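Local coordinates for uncharacterized protein (Leptospirillum rubarum, PDB 3OMD), which is of unknown function but folds as a single, largely helical chain belonging to the DUF5069 family, at residues 102-116 against 127-139. Residues are numbered along the deposited sequence; the frame is centred on the assembly and turned at random. Where two conformers were deposited one is given.
Sequences YESRSPDSPEKWDYF and RTDITTWVKLLDL
One face of the W133 indole takes both P107 CD and the edge of F116, an edge-to-face pair with planes at 73° and CD1 of F116 3.6 Å from CZ3 of W133; Y115 CD2 meets the indole's edge. F116 carries L136 CD2 over one face, 4.1 Å from the ring centroid, while the carbonyl oxygens of I130 and T132 lie at its edge, in plane. V134 CG1 sits over a face of Y102, whose hydroxyl bonds to H25. With CG anti to the carbonyl carbon (chi1 -71°), W133 swings its ring across the chain at S106 and P107. NE1 of W133 donates to a water that also accepts from D108 N. Replacing W133 by an alanine is likely to open a gap beside the F116 edge and P107 and to leave that water without its indole donor. The backbone N of W133 gives a nearly straight bond to R105 O (3.0 Å, 163°), and a second water links Y102 O and R105 O to V134 N. OG1 of T132, the residue at the N-cap position, shares a third water with E103 O. The end of helix 92-104, the loop after it and the first turns of helix 110-123 thus pack round the N-terminus of helix 133-140 and its lead-in loop, in an all-alpha fold.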
ATOM      1  N   TYR A 102      -1.890   5.620  -9.326  1.00 11.49           N
ATOM      2  CA  TYR A 102      -1.139   5.362  -8.093  1.00 11.30           C
ATOM      3  C   TYR A 102       0.356   5.512  -8.326  1.00 11.78           C
ATOM      4  O   TYR A 102       1.050   6.177  -7.540  1.00 12.51           O
ATOM      5  CB  TYR A 102      -1.475   3.938  -7.708  1.00 11.50           C
ATOM      6  CG  TYR A 102      -0.808   3.348  -6.495  1.00 11.35           C
ATOM      7  CD1 TYR A 102      -1.279   3.639  -5.190  1.00 12.19           C
ATOM      8  CD2 TYR A 102       0.229   2.423  -6.621  1.00 12.61           C
ATOM      9  CE1 TYR A 102      -0.706   3.010  -4.049  1.00 12.63           C
ATOM     10  CE2 TYR A 102       0.812   1.804  -5.508  1.00 13.01           C
ATOM     11  CZ  TYR A 102       0.335   2.100  -4.248  1.00 12.28           C
ATOM     12  OH  TYR A 102       0.888   1.467  -3.185  1.00 13.41           O
ATOM     13  N   GLU A 103       0.843   4.903  -9.406  1.00 11.87           N
ATOM     14  CA  GLU A 103       2.295   4.955  -9.701  1.00 12.17           C
ATOM     15  C   GLU A 103       2.731   6.356 -10.170  1.00 12.07           C
ATOM     16  O   GLU A 103       3.923   6.665 -10.139  1.00 14.65           O
ATOM     17  CB  GLU A 103       2.651   3.907 -10.748  1.00 13.06           C
ATOM     18  CG  GLU A 103       2.494   2.496 -10.187  1.00 13.76           C
ATOM     19  CD  GLU A 103       2.725   1.419 -11.191  1.00 17.55           C
ATOM     20  OE1 GLU A 103       3.433   1.664 -12.219  1.00 24.76           O
ATOM     21  OE2 GLU A 103       2.200   0.308 -10.986  1.00 15.23           O
ATOM     22  N   SER A 104       1.780   7.192 -10.602  0.50 13.52           N
ATOM     23  CA  SER A 104       2.121   8.547 -11.037  0.50 13.78           C
ATOM     24  C   SER A 104       2.128   9.547  -9.895  0.50 14.02           C
ATOM     25  O   SER A 104       2.608  10.668 -10.073  0.50 14.62           O
ATOM     26  CB  SER A 104       1.118   9.048 -12.084  0.50 14.78           C
ATOM     27  OG  SER A 104      -0.107   9.428 -11.479  0.50 13.43           O
ATOM     28  N   ARG A 105       1.581   9.170  -8.736  1.00 14.07           N
ATOM     29  CA  ARG A 105       1.401  10.146  -7.633  1.00 14.82           C
ATOM     30  C   ARG A 105       2.717  10.775  -7.227  1.00 14.54           C
ATOM     31  O   ARG A 105       3.667  10.080  -6.877  1.00 14.31           O
ATOM     32  CB  ARG A 105       0.722   9.492  -6.424  1.00 16.03           C
ATOM     33  CG  ARG A 105      -0.740   9.216  -6.666  1.00 19.79           C
ATOM     34  CD  ARG A 105      -1.422   8.433  -5.513  1.00 27.15           C
ATOM     35  NE  ARG A 105      -2.853   8.165  -5.817  1.00 30.81           N
ATOM     36  CZ  ARG A 105      -3.849   8.995  -5.527  1.00 34.23           C
ATOM     37  NH1 ARG A 105      -3.588  10.144  -4.909  1.00 38.08           N
ATOM     38  NH2 ARG A 105      -5.107   8.685  -5.853  1.00 31.91           N
ATOM     39  N   SER A 106       2.742  12.104  -7.253  0.50 14.18           N
ATOM     40  CA  SER A 106       3.941  12.871  -6.950  0.50 14.05           C
ATOM     41  C   SER A 106       3.544  13.982  -5.985  0.50 14.28           C
ATOM     42  O   SER A 106       2.354  14.222  -5.792  0.50 14.46           O
ATOM     43  CB  SER A 106       4.555  13.401  -8.244  0.50 15.36           C
ATOM     44  OG  SER A 106       4.831  12.331  -9.137  0.50 13.80           O
ATOM     45  N   PRO A 107       4.532  14.634  -5.350  1.00 14.30           N
ATOM     46  CA  PRO A 107       4.170  15.671  -4.361  1.00 14.53           C
ATOM     47  C   PRO A 107       3.264  16.725  -4.996  1.00 13.93           C
ATOM     48  O   PRO A 107       3.571  17.293  -6.064  1.00 16.08           O
ATOM     49  CB  PRO A 107       5.527  16.280  -3.957  1.00 15.57           C
ATOM     50  CG  PRO A 107       6.563  15.344  -4.436  1.00 16.97           C
ATOM     51  CD  PRO A 107       5.971  14.306  -5.296  1.00 16.10           C
ATOM     52  N   ASP A 108       2.145  16.992  -4.336  1.00 14.55           N
ATOM     53  CA  ASP A 108       1.086  17.772  -4.997  1.00 15.89           C
ATOM     54  C   ASP A 108       1.128  19.283  -4.771  1.00 15.30           C
ATOM     55  O   ASP A 108       0.203  19.989  -5.176  1.00 15.50           O
ATOM     56  CB  ASP A 108      -0.286  17.217  -4.686  1.00 18.17           C
ATOM     57  CG  ASP A 108      -0.699  17.463  -3.248  1.00 21.26           C
ATOM     58  OD1 ASP A 108      -0.019  18.231  -2.509  1.00 25.50           O
ATOM     59  OD2 ASP A 108      -1.765  16.915  -2.848  1.00 32.74           O
ATOM     60  N   SER A 109       2.240  19.775  -4.233  1.00 14.88           N
ATOM     61  CA  SER A 109       2.431  21.190  -3.935  1.00 15.06           C
ATOM     62  C   SER A 109       3.903  21.414  -3.770  1.00 15.61           C
ATOM     63  O   SER A 109       4.641  20.467  -3.448  1.00 16.00           O
ATOM     64  CB  SER A 109       1.695  21.594  -2.652  1.00 16.69           C
ATOM     65  OG  SER A 109       2.318  20.986  -1.522  1.00 17.53           O
ATOM     66  N   PRO A 110       4.347  22.671  -3.889  1.00 16.87           N
ATOM     67  CA  PRO A 110       5.759  22.904  -3.649  1.00 17.07           C
ATOM     68  C   PRO A 110       6.174  22.581  -2.205  1.00 17.02           C
ATOM     69  O   PRO A 110       7.285  22.097  -2.012  1.00 17.56           O
ATOM     70  CB  PRO A 110       5.911  24.401  -3.972  1.00 18.46           C
ATOM     71  CG  PRO A 110       4.880  24.575  -5.084  1.00 18.41           C
ATOM     72  CD  PRO A 110       3.691  23.862  -4.479  1.00 17.29           C
ATOM     73  N   GLU A 111       5.291  22.799  -1.218  1.00 16.35           N
ATOM     74  CA  GLU A 111       5.580  22.441   0.165  1.00 16.84           C
ATOM     75  C   GLU A 111       5.867  20.931   0.227  1.00 16.01           C
ATOM     76  O   GLU A 111       6.849  20.478   0.815  1.00 17.03           O
ATOM     77  CB  GLU A 111       4.414  22.814   1.097  1.00 16.22           C
ATOM     78  CG  GLU A 111       4.676  22.437   2.565  1.00 19.58           C
ATOM     79  CD  GLU A 111       3.641  22.914   3.601  1.00 19.43           C
ATOM     80  OE1 GLU A 111       2.656  23.635   3.290  1.00 21.73           O
ATOM     81  OE2 GLU A 111       3.831  22.528   4.763  1.00 20.73           O
ATOM     82  N   LYS A 112       5.007  20.145  -0.410  1.00 14.85           N
ATOM     83  CA  LYS A 112       5.203  18.692  -0.340  1.00 14.48           C
ATOM     84  C   LYS A 112       6.426  18.277  -1.176  1.00 14.37           C
ATOM     85  O   LYS A 112       7.105  17.286  -0.858  1.00 14.60           O
ATOM     86  CB  LYS A 112       3.956  17.963  -0.845  1.00 14.73           C
ATOM     87  CG  LYS A 112       2.802  18.005   0.127  1.00 18.02           C
ATOM     88  CD  LYS A 112       1.651  17.131  -0.305  1.00 26.05           C
ATOM     89  CE  LYS A 112       0.462  17.211   0.646  1.00 30.51           C
ATOM     90  NZ  LYS A 112      -0.711  16.544  -0.022  1.00 32.30           N
ATOM     91  N   TRP A 113       6.705  19.018  -2.256  1.00 14.54           N
ATOM     92  CA  TRP A 113       7.893  18.745  -3.061  1.00 14.44           C
ATOM     93  C   TRP A 113       9.177  18.934  -2.243  1.00 16.16           C
ATOM     94  O   TRP A 113      10.104  18.135  -2.369  1.00 16.42           O
ATOM     95  CB  TRP A 113       7.900  19.667  -4.278  1.00 16.30           C
ATOM     96  CG  TRP A 113       8.978  19.498  -5.264  1.00 16.96           C
ATOM     97  CD1 TRP A 113       9.525  18.329  -5.734  1.00 18.41           C
ATOM     98  CD2 TRP A 113       9.578  20.558  -6.012  1.00 19.02           C
ATOM     99  NE1 TRP A 113      10.449  18.615  -6.718  1.00 21.54           N
ATOM    100  CE2 TRP A 113      10.500  19.970  -6.907  1.00 18.70           C
ATOM    101  CE3 TRP A 113       9.433  21.958  -6.003  1.00 19.62           C
ATOM    102  CZ2 TRP A 113      11.297  20.746  -7.780  1.00 22.57           C
ATOM    103  CZ3 TRP A 113      10.220  22.717  -6.865  1.00 21.34           C
ATOM    104  CH2 TRP A 113      11.136  22.103  -7.748  1.00 21.01           C
ATOM    105  N   ASP A 114       9.216  19.984  -1.420  1.00 15.59           N
ATOM    106  CA  ASP A 114      10.363  20.192  -0.503  1.00 16.64           C
ATOM    107  C   ASP A 114      10.521  19.018   0.462  1.00 16.58           C
ATOM    108  O   ASP A 114      11.636  18.519   0.678  1.00 17.07           O
ATOM    109  CB  ASP A 114      10.216  21.508   0.265  1.00 17.07           C
ATOM    110  CG  ASP A 114      10.346  22.728  -0.618  1.00 21.44           C
ATOM    111  OD1 ASP A 114      10.874  22.626  -1.754  1.00 23.58           O
ATOM    112  OD2 ASP A 114       9.877  23.809  -0.157  1.00 24.75           O
ATOM    113  N   TYR A 115       9.408  18.558   1.027  1.00 15.01           N
ATOM    114  CA  TYR A 115       9.438  17.430   1.959  1.00 14.95           C
ATOM    115  C   TYR A 115       9.949  16.162   1.254  1.00 15.05           C
ATOM    116  O   TYR A 115      10.860  15.472   1.766  1.00 14.47           O
ATOM    117  CB  TYR A 115       8.035  17.235   2.569  1.00 14.86           C
ATOM    118  CG  TYR A 115       7.885  15.968   3.349  1.00 13.94           C
ATOM    119  CD1 TYR A 115       8.820  15.601   4.316  1.00 14.25           C
ATOM    120  CD2 TYR A 115       6.786  15.121   3.118  1.00 16.26           C
ATOM    121  CE1 TYR A 115       8.668  14.414   5.054  1.00 15.41           C
ATOM    122  CE2 TYR A 115       6.627  13.958   3.864  1.00 16.95           C
ATOM    123  CZ  TYR A 115       7.577  13.602   4.810  1.00 16.77           C
ATOM    124  OH  TYR A 115       7.420  12.430   5.526  1.00 18.95           O
ATOM    125  N   PHE A 116       9.350  15.854   0.092  1.00 15.12           N
ATOM    126  CA  PHE A 116       9.754  14.651  -0.672  1.00 14.17           C
ATOM    127  C   PHE A 116      11.263  14.659  -0.907  1.00 15.80           C
ATOM    128  O   PHE A 116      11.966  13.658  -0.664  1.00 15.97           O
ATOM    129  CB  PHE A 116       9.020  14.674  -2.025  1.00 13.77           C
ATOM    130  CG  PHE A 116       9.329  13.506  -2.926  1.00 14.10           C
ATOM    131  CD1 PHE A 116       8.440  12.426  -2.996  1.00 14.51           C
ATOM    132  CD2 PHE A 116      10.487  13.470  -3.669  1.00 16.78           C
ATOM    133  CE1 PHE A 116       8.718  11.322  -3.845  1.00 15.49           C
ATOM    134  CE2 PHE A 116      10.772  12.381  -4.514  1.00 17.58           C
ATOM    135  CZ  PHE A 116       9.883  11.294  -4.581  1.00 16.87           C
ATOM    136  N   ARG A 127      19.873  10.279  -6.223  1.00 28.86           N
ATOM    137  CA  ARG A 127      18.779   9.580  -6.929  1.00 27.52           C
ATOM    138  C   ARG A 127      17.688  10.574  -7.385  1.00 26.45           C
ATOM    139  O   ARG A 127      16.524  10.461  -6.998  1.00 24.86           O
ATOM    140  CB  ARG A 127      18.179   8.472  -6.060  1.00 27.18           C
ATOM    141  CG  ARG A 127      19.058   7.201  -5.947  1.00 30.73           C
ATOM    142  CD  ARG A 127      19.547   6.623  -7.277  1.00 33.95           C
ATOM    143  NE  ARG A 127      18.464   6.240  -8.187  1.00 34.20           N
ATOM    144  CZ  ARG A 127      17.804   5.091  -8.143  1.00 33.70           C
ATOM    145  NH1 ARG A 127      18.100   4.167  -7.235  1.00 34.49           N
ATOM    146  NH2 ARG A 127      16.832   4.869  -9.020  1.00 33.83           N
ATOM    147  N   THR A 128      18.080  11.537  -8.218  1.00 27.55           N
ATOM    148  CA  THR A 128      17.183  12.631  -8.616  1.00 27.89           C
ATOM    149  C   THR A 128      16.140  12.120  -9.621  1.00 27.36           C
ATOM    150  O   THR A 128      15.175  12.814  -9.961  1.00 28.47           O
ATOM    151  CB  THR A 128      17.966  13.803  -9.240  1.00 29.80           C
ATOM    152  OG1 THR A 128      18.801  13.296 -10.286  1.00 33.18           O
ATOM    153  CG2 THR A 128      18.819  14.505  -8.188  1.00 31.26           C
ATOM    154  N   ASP A 129      16.321  10.885 -10.059  1.00 26.75           N
ATOM    155  CA  ASP A 129      15.358  10.217 -10.939  1.00 26.58           C
ATOM    156  C   ASP A 129      14.141   9.694 -10.188  1.00 25.14           C
ATOM    157  O   ASP A 129      13.152   9.294 -10.812  1.00 26.26           O
ATOM    158  CB  ASP A 129      16.042   9.065 -11.666  1.00 28.19           C
ATOM    159  CG  ASP A 129      16.599   8.017 -10.714  1.00 28.72           C
ATOM    160  OD1 ASP A 129      17.468   8.347  -9.879  1.00 31.28           O
ATOM    161  OD2 ASP A 129      16.163   6.857 -10.801  1.00 33.20           O
ATOM    162  N   ILE A 130      14.229   9.638  -8.861  1.00 23.00           N
ATOM    163  CA  ILE A 130      13.104   9.139  -8.046  1.00 21.29           C
ATOM    164  C   ILE A 130      12.223  10.321  -7.693  1.00 20.87           C
ATOM    165  O   ILE A 130      12.654  11.191  -6.936  1.00 20.43           O
ATOM    166  CB  ILE A 130      13.607   8.371  -6.772  1.00 20.98           C
ATOM    167  CG1 ILE A 130      14.351   7.110  -7.238  1.00 23.19           C
ATOM    168  CG2 ILE A 130      12.428   8.036  -5.826  1.00 19.54           C
ATOM    169  CD1 ILE A 130      14.886   6.259  -6.111  1.00 25.66           C
ATOM    170  N   THR A 131      10.991  10.346  -8.247  1.00 18.89           N
ATOM    171  CA  THR A 131      10.107  11.512  -8.115  1.00 18.37           C
ATOM    172  C   THR A 131       8.686  11.194  -7.705  1.00 16.79           C
ATOM    173  O   THR A 131       7.884  12.102  -7.459  1.00 18.06           O
ATOM    174  CB  THR A 131      10.035  12.314  -9.431  1.00 19.27           C
ATOM    175  OG1 THR A 131       9.445  11.515 -10.470  1.00 20.80           O
ATOM    176  CG2 THR A 131      11.444  12.844  -9.865  1.00 23.21           C
ATOM    177  N   THR A 132       8.373   9.909  -7.608  1.00 15.36           N
ATOM    178  CA  THR A 132       7.019   9.500  -7.228  1.00 14.26           C
ATOM    179  C   THR A 132       7.023   8.888  -5.833  1.00 13.36           C
ATOM    180  O   THR A 132       8.029   8.306  -5.402  1.00 13.66           O
ATOM    181  CB  THR A 132       6.493   8.449  -8.199  1.00 14.17           C
ATOM    182  OG1 THR A 132       7.407   7.324  -8.247  1.00 16.19           O
ATOM    183  CG2 THR A 132       6.314   9.052  -9.586  1.00 15.52           C
ATOM    184  N   TRP A 133       5.914   9.028  -5.125  1.00 13.03           N
ATOM    185  CA  TRP A 133       5.823   8.540  -3.757  1.00 12.84           C
ATOM    186  C   TRP A 133       6.057   7.052  -3.676  1.00 12.61           C
ATOM    187  O   TRP A 133       6.729   6.598  -2.730  1.00 13.69           O
ATOM    188  CB  TRP A 133       4.452   8.865  -3.152  1.00 14.25           C
ATOM    189  CG  TRP A 133       4.256  10.360  -2.852  1.00 14.33           C
ATOM    190  CD1 TRP A 133       3.344  11.217  -3.424  1.00 15.17           C
ATOM    191  CD2 TRP A 133       4.960  11.122  -1.862  1.00 16.97           C
ATOM    192  NE1 TRP A 133       3.457  12.477  -2.862  1.00 16.79           N
ATOM    193  CE2 TRP A 133       4.443  12.451  -1.905  1.00 15.36           C
ATOM    194  CE3 TRP A 133       5.978  10.814  -0.945  1.00 17.44           C
ATOM    195  CZ2 TRP A 133       4.920  13.472  -1.072  1.00 18.24           C
ATOM    196  CZ3 TRP A 133       6.443  11.830  -0.087  1.00 16.13           C
ATOM    197  CH2 TRP A 133       5.924  13.152  -0.177  1.00 18.48           C
ATOM    198  N   VAL A 134       5.503   6.264  -4.595  1.00 12.80           N
ATOM    199  CA  VAL A 134       5.630   4.801  -4.421  1.00 14.21           C
ATOM    200  C   VAL A 134       7.083   4.353  -4.611  1.00 13.46           C
ATOM    201  O   VAL A 134       7.517   3.360  -4.003  1.00 14.32           O
ATOM    202  CB  VAL A 134       4.642   4.003  -5.280  1.00 15.01           C
ATOM    203  CG1 VAL A 134       3.210   4.372  -4.879  1.00 19.41           C
ATOM    204  CG2 VAL A 134       4.910   4.134  -6.767  1.00 17.45           C
ATOM    205  N   LYS A 135       7.846   5.070  -5.429  1.00 13.96           N
ATOM    206  CA  LYS A 135       9.268   4.712  -5.593  1.00 14.73           C
ATOM    207  C   LYS A 135      10.052   5.124  -4.368  1.00 15.12           C
ATOM    208  O   LYS A 135      10.989   4.421  -3.946  1.00 15.24           O
ATOM    209  CB  LYS A 135       9.867   5.325  -6.858  1.00 16.61           C
ATOM    210  CG  LYS A 135       9.554   4.530  -8.118  1.00 22.89           C
ATOM    211  CD  LYS A 135      10.534   4.867  -9.246  1.00 29.83           C
ATOM    212  CE  LYS A 135      10.312   4.031 -10.503  1.00 35.36           C
ATOM    213  NZ  LYS A 135      10.421   2.546 -10.302  1.00 38.02           N
ATOM    214  N   LEU A 136       9.680   6.248  -3.763  1.00 14.53           N
ATOM    215  CA  LEU A 136      10.344   6.662  -2.523  1.00 14.62           C
ATOM    216  C   LEU A 136      10.126   5.608  -1.411  1.00 14.66           C
ATOM    217  O   LEU A 136      11.047   5.291  -0.652  1.00 14.79           O
ATOM    218  CB  LEU A 136       9.846   8.051  -2.086  1.00 14.78           C
ATOM    219  CG  LEU A 136      10.605   8.639  -0.891  1.00 15.21           C
ATOM    220  CD1 LEU A 136      12.081   8.847  -1.262  1.00 19.66           C
ATOM    221  CD2 LEU A 136       9.943   9.979  -0.516  1.00 18.19           C
ATOM    222  N   LEU A 137       8.899   5.078  -1.309  1.00 13.40           N
ATOM    223  CA  LEU A 137       8.635   4.018  -0.327  1.00 13.37           C
ATOM    224  C   LEU A 137       9.551   2.811  -0.570  1.00 14.26           C
ATOM    225  O   LEU A 137      10.095   2.255   0.390  1.00 15.06           O
ATOM    226  CB  LEU A 137       7.168   3.592  -0.391  1.00 12.63           C
ATOM    227  CG  LEU A 137       6.173   4.609   0.184  1.00 12.85           C
ATOM    228  CD1 LEU A 137       4.750   4.203  -0.156  1.00 14.98           C
ATOM    229  CD2 LEU A 137       6.326   4.706   1.701  1.00 15.77           C
ATOM    230  N   ASP A 138       9.678   2.349  -1.818  1.00 13.87           N
ATOM    231  CA  ASP A 138      10.571   1.210  -2.078  1.00 14.84           C
ATOM    232  C   ASP A 138      12.005   1.554  -1.698  1.00 15.75           C
ATOM    233  O   ASP A 138      12.744   0.685  -1.222  1.00 16.14           O
ATOM    234  CB  ASP A 138      10.509   0.790  -3.551  1.00 16.22           C
ATOM    235  CG  ASP A 138       9.424  -0.210  -3.840  1.00 18.10           C
ATOM    236  OD1 ASP A 138       8.857  -0.810  -2.904  1.00 17.10           O
ATOM    237  OD2 ASP A 138       9.178  -0.404  -5.045  1.00 20.52           O
ATOM    238  N   LEU A 139      12.424   2.799  -1.956  1.00 15.08           N
ATOM    239  CA  LEU A 139      13.802   3.195  -1.616  1.00 16.55           C
ATOM    240  C   LEU A 139      13.998   3.110  -0.104  1.00 16.44           C
ATOM    241  O   LEU A 139      15.013   2.532   0.357  1.00 18.49           O
ATOM    242  CB  LEU A 139      14.060   4.630  -2.116  1.00 16.83           C
ATOM    243  CG  LEU A 139      15.425   5.232  -1.782  1.00 18.19           C
ATOM    244  CD1 LEU A 139      16.460   4.521  -2.619  1.00 22.04           C
ATOM    245  CD2 LEU A 139      15.411   6.731  -2.104  1.00 21.56           C
TER
HETATM  246  O   HOH W   1       3.507   7.323  -6.473  1.00 13.86           O
HETATM  247  O   HOH W   2       6.270   5.381  -9.823  1.00 19.16           O
HETATM  248  O   HOH W   3       1.439  14.775  -2.186  1.00 13.89           O